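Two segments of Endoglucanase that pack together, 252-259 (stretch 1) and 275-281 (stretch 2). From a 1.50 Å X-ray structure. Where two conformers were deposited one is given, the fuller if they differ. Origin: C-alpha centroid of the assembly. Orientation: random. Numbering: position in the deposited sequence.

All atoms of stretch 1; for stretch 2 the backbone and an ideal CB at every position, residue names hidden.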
ATOM      1  N   GLY A 252       7.532  -3.718  22.668  1.00 12.58           N
ATOM      2  CA  GLY A 252       6.929  -2.605  23.368  1.00 12.01           C
ATOM      3  C   GLY A 252       6.843  -1.340  22.526  1.00 11.25           C
ATOM      4  O   GLY A 252       7.581  -1.141  21.559  1.00 12.08           O
ATOM      5  N   ALA A 253       5.943  -0.449  22.954  1.00 11.56           N
ATOM      6  CA  ALA A 253       5.647   0.759  22.191  1.00 12.18           C
ATOM      7  C   ALA A 253       6.856   1.674  22.057  1.00 13.60           C
ATOM      8  O   ALA A 253       6.931   2.445  21.097  1.00 15.77           O
ATOM      9  CB  ALA A 253       4.492   1.517  22.848  1.00 13.24           C
ATOM     10  N   SER A 254       7.798   1.612  22.994  1.00 14.18           N
ATOM     11  CA  SER A 254       8.972   2.481  22.971  1.00 15.82           C
ATOM     12  C   SER A 254      10.146   1.910  22.185  1.00 13.27           C
ATOM     13  O   SER A 254      11.153   2.612  22.015  1.00 15.27           O
ATOM     14  CB  SER A 254       9.437   2.800  24.398  1.00 17.19           C
ATOM     15  OG  SER A 254       8.433   3.487  25.126  1.00 21.78           O
ATOM     16  N   ALA A 255      10.054   0.670  21.679  1.00 11.10           N
ATOM     17  CA  ALA A 255      11.219   0.055  21.055  1.00 11.61           C
ATOM     18  C   ALA A 255      10.850  -0.851  19.880  1.00  9.66           C
ATOM     19  O   ALA A 255      11.515  -1.866  19.654  1.00 10.47           O
ATOM     20  CB  ALA A 255      12.056  -0.700  22.098  1.00 12.28           C
ATOM     21  N   LEU A 256       9.803  -0.517  19.133  1.00  8.75           N
ATOM     22  CA  LEU A 256       9.485  -1.340  17.974  1.00  7.21           C
ATOM     23  C   LEU A 256      10.643  -1.253  16.982  1.00  8.42           C
ATOM     24  O   LEU A 256      11.167  -0.162  16.743  1.00  8.76           O
ATOM     25  CB  LEU A 256       8.191  -0.860  17.303  1.00  8.42           C
ATOM     26  CG  LEU A 256       6.895  -0.943  18.125  1.00 10.10           C
ATOM     27  CD1 LEU A 256       5.715  -0.377  17.320  1.00 11.11           C
ATOM     28  CD2 LEU A 256       6.600  -2.363  18.586  1.00 11.19           C
ATOM     29  N   PRO A 257      11.072  -2.354  16.415  1.00  7.79           N
ATOM     30  CA  PRO A 257      12.196  -2.321  15.479  1.00  7.99           C
ATOM     31  C   PRO A 257      11.796  -1.784  14.106  1.00  9.10           C
ATOM     32  O   PRO A 257      10.720  -1.998  13.691  1.00  9.87           O
ATOM     33  CB  PRO A 257      12.587  -3.787  15.367  1.00 10.54           C
ATOM     34  CG  PRO A 257      11.351  -4.542  15.694  1.00 11.46           C
ATOM     35  CD  PRO A 257      10.623  -3.714  16.719  1.00  9.28           C
ATOM     36  N   GLY A 258      12.697  -1.099  13.448  1.00  8.00           N
ATOM     37  CA  GLY A 258      12.468  -0.709  12.064  1.00  7.75           C
ATOM     38  C   GLY A 258      12.501  -1.887  11.110  1.00  7.75           C
ATOM     39  O   GLY A 258      11.780  -1.909  10.103  1.00  9.20           O
ATOM     40  N   TRP A 259      13.341  -2.875  11.400  1.00  7.14           N
ATOM     41  CA  TRP A 259      13.330  -4.108  10.633  1.00  7.30           C
ATOM     42  C   TRP A 259      13.699  -5.274  11.529  1.00  7.14           C
ATOM     43  O   TRP A 259      14.396  -5.112  12.537  1.00  7.64           O
ATOM     44  CB  TRP A 259      14.240  -4.068   9.390  1.00  7.00           C
ATOM     45  CG  TRP A 259      15.700  -3.704   9.578  1.00  7.40           C
ATOM     46  CD1 TRP A 259      16.269  -2.500   9.302  1.00  8.65           C
ATOM     47  CD2 TRP A 259      16.766  -4.556  10.020  1.00  7.84           C
ATOM     48  NE1 TRP A 259      17.615  -2.539   9.549  1.00 10.47           N
ATOM     49  CE2 TRP A 259      17.949  -3.789   9.997  1.00 10.16           C
ATOM     50  CE3 TRP A 259      16.837  -5.892  10.442  1.00  9.72           C
ATOM     51  CZ2 TRP A 259      19.188  -4.307  10.379  1.00 10.35           C
ATOM     52  CZ3 TRP A 259      18.075  -6.409  10.819  1.00 11.45           C
ATOM     53  CH2 TRP A 259      19.231  -5.610  10.791  1.00 11.06           C
ATOM     54  N   UNK A 275       4.921   5.855  12.514  1.00  8.28           N
ATOM     55  CA  UNK A 275       3.942   5.152  11.700  1.00  8.51           C
ATOM     56  C   UNK A 275       3.822   3.676  12.043  1.00  7.68           C
ATOM     57  O   UNK A 275       2.735   3.091  11.924  1.00  7.94           O
ATOM     58  CB  UNK A 275       4.301   5.302  10.220  1.00  8.51           C
ATOM     59  N   UNK A 276       4.927   3.030  12.450  1.00  5.41           N
ATOM     60  CA  UNK A 276       4.787   1.632  12.856  1.00  6.52           C
ATOM     61  C   UNK A 276       3.955   1.516  14.122  1.00  7.83           C
ATOM     62  O   UNK A 276       3.210   0.546  14.301  1.00  8.11           O
ATOM     63  CB  UNK A 276       6.161   0.994  13.070  1.00  6.52           C
ATOM     64  N   UNK A 277       4.135   2.454  15.049  1.00  7.59           N
ATOM     65  CA  UNK A 277       3.329   2.444  16.261  1.00  7.92           C
ATOM     66  C   UNK A 277       1.857   2.620  15.928  1.00  7.90           C
ATOM     67  O   UNK A 277       0.995   2.005  16.565  1.00  9.19           O
ATOM     68  CB  UNK A 277       3.790   3.541  17.222  1.00  7.92           C
ATOM     69  N   UNK A 278       1.552   3.451  14.924  1.00  8.06           N
ATOM     70  CA  UNK A 278       0.171   3.583  14.473  1.00  8.66           C
ATOM     71  C   UNK A 278      -0.388   2.242  14.003  1.00  8.46           C
ATOM     72  O   UNK A 278      -1.497   1.855  14.385  1.00 10.27           O
ATOM     73  CB  UNK A 278       0.077   4.615  13.348  1.00  8.66           C
ATOM     74  N   UNK A 279       0.374   1.506  13.187  1.00  7.21           N
ATOM     75  CA  UNK A 279      -0.062   0.180  12.740  1.00  8.99           C
ATOM     76  C   UNK A 279      -0.228  -0.777  13.920  1.00  8.73           C
ATOM     77  O   UNK A 279      -1.229  -1.498  14.014  1.00 10.14           O
ATOM     78  CB  UNK A 279       0.938  -0.397  11.736  1.00  8.99           C
ATOM     79  N   UNK A 280       0.759  -0.825  14.818  1.00  7.63           N
ATOM     80  CA  UNK A 280       0.704  -1.739  15.959  1.00  9.25           C
ATOM     81  C   UNK A 280      -0.489  -1.455  16.853  1.00 11.23           C
ATOM     82  O   UNK A 280      -1.130  -2.379  17.351  1.00 12.71           O
ATOM     83  CB  UNK A 280       1.994  -1.646  16.776  1.00  9.25           C
ATOM     84  N   UNK A 281      -0.828  -0.179  17.026  0.55 11.61           N
ATOM     85  CA  UNK A 281      -1.965   0.186  17.852  0.55 12.59           C
ATOM     86  C   UNK A 281      -3.276  -0.322  17.253  0.55 15.00           C
ATOM     87  O   UNK A 281      -4.249  -0.519  17.987  0.55 17.78           O
ATOM     88  CB  UNK A 281      -2.019   1.705  18.031  0.55 12.59           C
TER

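Stretch 2 is helical, with phi near -60° and psi between -24° and -47°, and stretch 1 packs against it as a loop without regular helix or strand. What the loop offers is uneven: an apolar branch from L256, a methyl from A253, and the carbonyls of P257 and G258.

Position 275 has nothing of stretch 1 within 5.5 Å of its ideal CB, and its helical backbone angles do not demand any special residue. The choice is open; the deposited residue is glycine, G275.

Position 276 points toward the loop. Its ideal CB lies 4.5 Å from L256 CD1 and 5.5 Å from P257 O, so the near ground is apolar, while farther out the carbonyl oxygens of P257 and G258 are acceptors. A short aliphatic residue could pack at the base, but a long side chain ending in a donor would use more of the site. Tyrosine, arginine, lysine or glutamine are all conceivable. The deposited Y276, with chi1 at -80° (m), donates a hydrogen bond from OH to G258 O at 2.8 Å. On the way its CE2 passes 3.5 Å from P257 O, and its CB sits 4.4 Å from L256 CD1. One side chain thus combines apolar packing at its root with a polar anchor at its tip.

At 277 the CB points sideways, 4.4 Å from L256 CD1 and 5.1 Å from A253 O. The A253 methyl lies beyond, so a medium or long aliphatic that can turn toward it is favoured: leucine, isoleucine or methionine. The residue is L277, in the t, p rotamer, whose end comes nearer the loop than its CB direction suggests and brings CD1 to 3.9 Å from A253 CB. L256 CD1 also rests 3.8 Å from L277 CA, against the helix backbone itself.

Position 278 points away and 279 sideways, both with no loop atom near their ideal CB; the contact does not specify either. They are A278 and V279.

Position 280 points toward stretch 1, its ideal CB already 4.0 Å from L256 CD1. A methyl suffices for contact, and a bulkier group would need a rotamer that avoids that leucine branch. The deposited A280 places its CB 4.0 Å from L256 CD1. That leucine methyl thus contacts Y276, L277 and A280, spanning about one helical turn.

Position 281 is out of reach and unconstrained by the loop. S281 instead turns back on its own helix, OG donating to L277 O at 2.7 Å.

Stretch 2, residues 275-281: GYLAVAS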
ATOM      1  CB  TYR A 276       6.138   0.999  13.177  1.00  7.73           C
ATOM      2  CG  TYR A 276       6.982   0.533  12.032  1.00  7.25           C
ATOM      3  CD1 TYR A 276       7.088   1.263  10.850  1.00  8.47           C
ATOM      4  CD2 TYR A 276       7.740  -0.626  12.154  1.00  7.93           C
ATOM      5  CE1 TYR A 276       7.926   0.828   9.812  1.00  8.96           C
ATOM      6  CE2 TYR A 276       8.581  -1.063  11.126  1.00  6.18           C
ATOM      7  CZ  TYR A 276       8.671  -0.330   9.964  1.00  7.37           C
ATOM      8  OH  TYR A 276       9.499  -0.747   8.945  1.00 10.47           O
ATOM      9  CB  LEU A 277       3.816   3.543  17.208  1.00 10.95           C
ATOM     10  CG  LEU A 277       3.069   3.766  18.513  1.00 14.87           C
ATOM     11  CD1 LEU A 277       3.146   2.540  19.378  1.00 16.41           C
ATOM     12  CD2 LEU A 277       3.669   4.957  19.229  1.00 14.83           C
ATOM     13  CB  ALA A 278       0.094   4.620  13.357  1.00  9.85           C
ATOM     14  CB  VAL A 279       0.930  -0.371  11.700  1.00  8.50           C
ATOM     15  CG1 VAL A 279       0.544  -1.799  11.334  1.00  9.52           C
ATOM     16  CG2 VAL A 279       0.932   0.511  10.443  1.00 10.04           C
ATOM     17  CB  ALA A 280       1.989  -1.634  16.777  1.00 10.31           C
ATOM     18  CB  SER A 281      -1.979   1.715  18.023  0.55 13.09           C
ATOM     19  OG  SER A 281      -0.778   2.166  18.651  0.55 13.47           O
TER
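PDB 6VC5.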